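Local coordinates for protein RBSTP2229 gene product (Geobacillus stearothermophilus, PDB 1T6A) that is of unknown function and belongs to the DUF1885 family, with a long N-terminal helix projecting from a compact alpha/beta body, at residues 48-53 / 57-62. Numbering follows the deposited sequence. Where two conformers were deposited one is given.
Sequences YTVRIH and LYLQGD
Thr-49 with Gln-60, and Arg-51 with Tyr-58, each exchange two backbone hydrogen bonds, the shortest from Tyr-58 N to Arg-51 O at 2.7 Å, making 48-53 and 57-61 the arms of an antiparallel hairpin at one edge of a four-stranded sheet. A water accepts from Thr-49 OG1 and donates to Gln-60 O; another links His-53 O with the Tyr-58 hydroxyl. In one of its two conformers, the extended Arg-51 side chain appears to lay its guanidinium over one face of the Tyr-58 ring, the planes 12° apart and NH2 4.1 Å from Tyr-58 CD2. On the other face of the sheet, Leu-57 CD2 sits 3.9 Å from both Val-50 CG1 and Ile-52 CB. Tyr-48, with CG anti to its carbonyl carbon (chi1 -61°), crosses Leu-59 at about a right angle and brings CD1 to 3.5 Å from Gly-61 CA, while its OH hydrogen-bonds Asp-94 OD1 of helix 92-109. Replacing Tyr-48 with alanine would probably open a gap beside Leu-59 and Gly-61 and leave Asp-94 without this partner. The chemistry thus divides by face: water bridges on the Thr-49 and Tyr-58 side, apolar packing opposite, reaching buried Leu-59, which touches Met-69 of strand 68-76.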
ATOM      1  N   TYR A  48       4.117  -3.732  -7.442  1.00 30.40           N
ATOM      2  CA  TYR A  48       4.092  -3.805  -8.889  1.00 31.13           C
ATOM      3  C   TYR A  48       4.681  -2.552  -9.492  1.00 32.08           C
ATOM      4  O   TYR A  48       4.618  -1.489  -8.900  1.00 31.73           O
ATOM      5  CB  TYR A  48       2.652  -3.967  -9.383  1.00 30.42           C
ATOM      6  CG  TYR A  48       1.980  -5.216  -8.880  1.00 30.34           C
ATOM      7  CD1 TYR A  48       2.285  -6.465  -9.427  1.00 29.70           C
ATOM      8  CD2 TYR A  48       1.059  -5.162  -7.842  1.00 28.45           C
ATOM      9  CE1 TYR A  48       1.673  -7.621  -8.959  1.00 29.32           C
ATOM     10  CE2 TYR A  48       0.450  -6.319  -7.363  1.00 28.36           C
ATOM     11  CZ  TYR A  48       0.752  -7.533  -7.931  1.00 28.25           C
ATOM     12  OH  TYR A  48       0.153  -8.664  -7.464  1.00 28.11           O
ATOM     13  N   THR A  49       5.232  -2.703 -10.688  1.00 34.00           N
ATOM     14  CA  THR A  49       5.583  -1.594 -11.566  1.00 35.21           C
ATOM     15  C   THR A  49       4.569  -1.574 -12.706  1.00 35.18           C
ATOM     16  O   THR A  49       4.273  -2.612 -13.267  1.00 33.90           O
ATOM     17  CB  THR A  49       6.991  -1.845 -12.151  1.00 35.96           C
ATOM     18  OG1 THR A  49       7.952  -1.950 -11.087  1.00 38.67           O
ATOM     19  CG2 THR A  49       7.455  -0.657 -12.986  1.00 37.44           C
ATOM     20  N   VAL A  50       4.056  -0.394 -13.047  1.00 36.45           N
ATOM     21  CA  VAL A  50       3.036  -0.233 -14.076  1.00 37.72           C
ATOM     22  C   VAL A  50       3.629   0.223 -15.422  1.00 39.66           C
ATOM     23  O   VAL A  50       4.363   1.214 -15.488  1.00 39.17           O
ATOM     24  CB  VAL A  50       1.978   0.799 -13.630  1.00 37.72           C
ATOM     25  CG1 VAL A  50       0.926   1.030 -14.720  1.00 37.76           C
ATOM     26  CG2 VAL A  50       1.301   0.352 -12.350  1.00 38.08           C
ATOM     27  N   ARG A  51       3.296  -0.503 -16.491  1.00 41.80           N
ATOM     28  CA  ARG A  51       3.540  -0.040 -17.862  1.00 43.29           C
ATOM     29  C   ARG A  51       2.278  -0.189 -18.734  1.00 43.44           C
ATOM     30  O   ARG A  51       1.404  -1.020 -18.468  1.00 42.90           O
ATOM     31  CB  ARG A  51       4.745  -0.782 -18.462  0.50 43.74           C
ATOM     32  CG  ARG A  51       4.495  -1.531 -19.779  0.50 46.71           C
ATOM     33  CD  ARG A  51       5.543  -2.594 -20.105  0.50 50.60           C
ATOM     34  NE  ARG A  51       5.090  -3.500 -21.169  0.50 54.19           N
ATOM     35  CZ  ARG A  51       4.947  -4.828 -21.054  0.50 57.26           C
ATOM     36  NH1 ARG A  51       5.206  -5.467 -19.911  0.50 58.43           N
ATOM     37  NH2 ARG A  51       4.530  -5.529 -22.105  0.50 58.03           N
ATOM     38  N   ILE A  52       2.186   0.643 -19.763  1.00 43.41           N
ATOM     39  CA  ILE A  52       1.095   0.580 -20.720  1.00 43.86           C
ATOM     40  C   ILE A  52       1.636   0.169 -22.085  1.00 43.76           C
ATOM     41  O   ILE A  52       2.620   0.733 -22.559  1.00 44.13           O
ATOM     42  CB  ILE A  52       0.362   1.917 -20.811  1.00 44.13           C
ATOM     43  CG1 ILE A  52      -0.851   1.780 -21.724  1.00 44.12           C
ATOM     44  CG2 ILE A  52       1.292   3.029 -21.340  1.00 46.30           C
ATOM     45  CD1 ILE A  52      -1.742   2.947 -21.685  1.00 45.92           C
ATOM     46  N   HIS A  53       0.998  -0.830 -22.691  1.00 43.01           N
ATOM     47  CA  HIS A  53       1.322  -1.284 -24.035  1.00 42.92           C
ATOM     48  C   HIS A  53       0.041  -1.686 -24.774  1.00 41.80           C
ATOM     49  O   HIS A  53      -0.708  -2.579 -24.320  1.00 41.04           O
ATOM     50  CB  HIS A  53       2.277  -2.463 -23.972  1.00 43.50           C
ATOM     51  CG  HIS A  53       2.634  -3.023 -25.312  1.00 46.99           C
ATOM     52  ND1 HIS A  53       3.353  -2.310 -26.250  1.00 50.53           N
ATOM     53  CD2 HIS A  53       2.382  -4.232 -25.870  1.00 49.75           C
ATOM     54  CE1 HIS A  53       3.523  -3.056 -27.328  1.00 50.80           C
ATOM     55  NE2 HIS A  53       2.938  -4.223 -27.126  1.00 50.72           N
ATOM     56  N   LEU A  57      -2.888  -2.033 -19.419  1.00 30.83           N
ATOM     57  CA  LEU A  57      -1.937  -1.785 -18.321  1.00 31.57           C
ATOM     58  C   LEU A  57      -1.354  -3.080 -17.793  1.00 31.07           C
ATOM     59  O   LEU A  57      -2.104  -3.955 -17.378  1.00 31.84           O
ATOM     60  CB  LEU A  57      -2.635  -1.030 -17.196  1.00 31.47           C
ATOM     61  CG  LEU A  57      -2.964   0.424 -17.532  1.00 33.31           C
ATOM     62  CD1 LEU A  57      -3.998   0.983 -16.579  1.00 34.97           C
ATOM     63  CD2 LEU A  57      -1.705   1.307 -17.518  1.00 36.45           C
ATOM     64  N   TYR A  58      -0.037  -3.228 -17.828  1.00 30.74           N
ATOM     65  CA  TYR A  58       0.613  -4.410 -17.290  1.00 31.89           C
ATOM     66  C   TYR A  58       1.304  -4.080 -15.979  1.00 32.38           C
ATOM     67  O   TYR A  58       2.117  -3.163 -15.903  1.00 32.76           O
ATOM     68  CB  TYR A  58       1.623  -5.016 -18.268  1.00 32.58           C
ATOM     69  CG  TYR A  58       0.977  -5.534 -19.522  1.00 34.25           C
ATOM     70  CD1 TYR A  58       0.482  -6.829 -19.591  1.00 36.54           C
ATOM     71  CD2 TYR A  58       0.817  -4.706 -20.625  1.00 36.30           C
ATOM     72  CE1 TYR A  58      -0.148  -7.298 -20.746  1.00 38.34           C
ATOM     73  CE2 TYR A  58       0.204  -5.163 -21.784  1.00 38.60           C
ATOM     74  CZ  TYR A  58      -0.287  -6.447 -21.831  1.00 38.64           C
ATOM     75  OH  TYR A  58      -0.906  -6.866 -22.974  1.00 41.91           O
ATOM     76  N   LEU A  59       0.938  -4.815 -14.940  1.00 32.64           N
ATOM     77  CA  LEU A  59       1.600  -4.736 -13.649  1.00 33.09           C
ATOM     78  C   LEU A  59       2.626  -5.855 -13.582  1.00 34.10           C
ATOM     79  O   LEU A  59       2.280  -7.021 -13.746  1.00 34.73           O
ATOM     80  CB  LEU A  59       0.583  -4.861 -12.507  1.00 32.12           C
ATOM     81  CG  LEU A  59      -0.196  -3.591 -12.136  1.00 31.77           C
ATOM     82  CD1 LEU A  59      -0.959  -3.037 -13.301  1.00 32.24           C
ATOM     83  CD2 LEU A  59      -1.151  -3.864 -10.969  1.00 31.20           C
ATOM     84  N   GLN A  60       3.887  -5.496 -13.351  1.00 35.36           N
ATOM     85  CA  GLN A  60       4.963  -6.465 -13.188  1.00 36.74           C
ATOM     86  C   GLN A  60       5.329  -6.577 -11.706  1.00 36.47           C
ATOM     87  O   GLN A  60       5.655  -5.592 -11.054  1.00 34.68           O
ATOM     88  CB  GLN A  60       6.196  -6.059 -14.024  1.00 37.90           C
ATOM     89  CG  GLN A  60       7.398  -7.027 -13.900  1.00 42.76           C
ATOM     90  CD  GLN A  60       8.647  -6.543 -14.660  1.00 49.34           C
ATOM     91  OE1 GLN A  60       9.303  -5.579 -14.242  1.00 54.30           O
ATOM     92  NE2 GLN A  60       8.968  -7.207 -15.771  1.00 51.93           N
ATOM     93  N   GLY A  61       5.292  -7.800 -11.186  1.00 37.16           N
ATOM     94  CA  GLY A  61       5.450  -8.023  -9.768  1.00 38.08           C
ATOM     95  C   GLY A  61       6.885  -7.962  -9.293  1.00 39.14           C
ATOM     96  O   GLY A  61       7.788  -8.486  -9.947  1.00 38.82           O
ATOM     97  N   ASP A  62       7.084  -7.341  -8.131  1.00 40.36           N
ATOM     98  CA  ASP A  62       8.393  -7.306  -7.480  1.00 41.52           C
ATOM     99  C   ASP A  62       8.715  -8.660  -6.871  1.00 42.01           C
ATOM    100  O   ASP A  62       7.910  -9.211  -6.116  1.00 42.47           O
ATOM    101  CB  ASP A  62       8.418  -6.238  -6.386  1.00 41.79           C
ATOM    102  CG  ASP A  62       8.228  -4.850  -6.936  1.00 43.57           C
ATOM    103  OD1 ASP A  62       8.767  -4.589  -8.033  1.00 46.61           O
ATOM    104  OD2 ASP A  62       7.562  -3.952  -6.361  1.00 45.59           O
TER
HETATM  105  O   HOH W   1       7.024  -1.379  -6.968  1.00 43.63           O
HETATM  106  O   HOH W   2       8.161  -4.555 -10.403  1.00 44.86           O
HETATM  107  O   HOH W   3      -1.347  -5.110 -24.956  1.00 46.60           O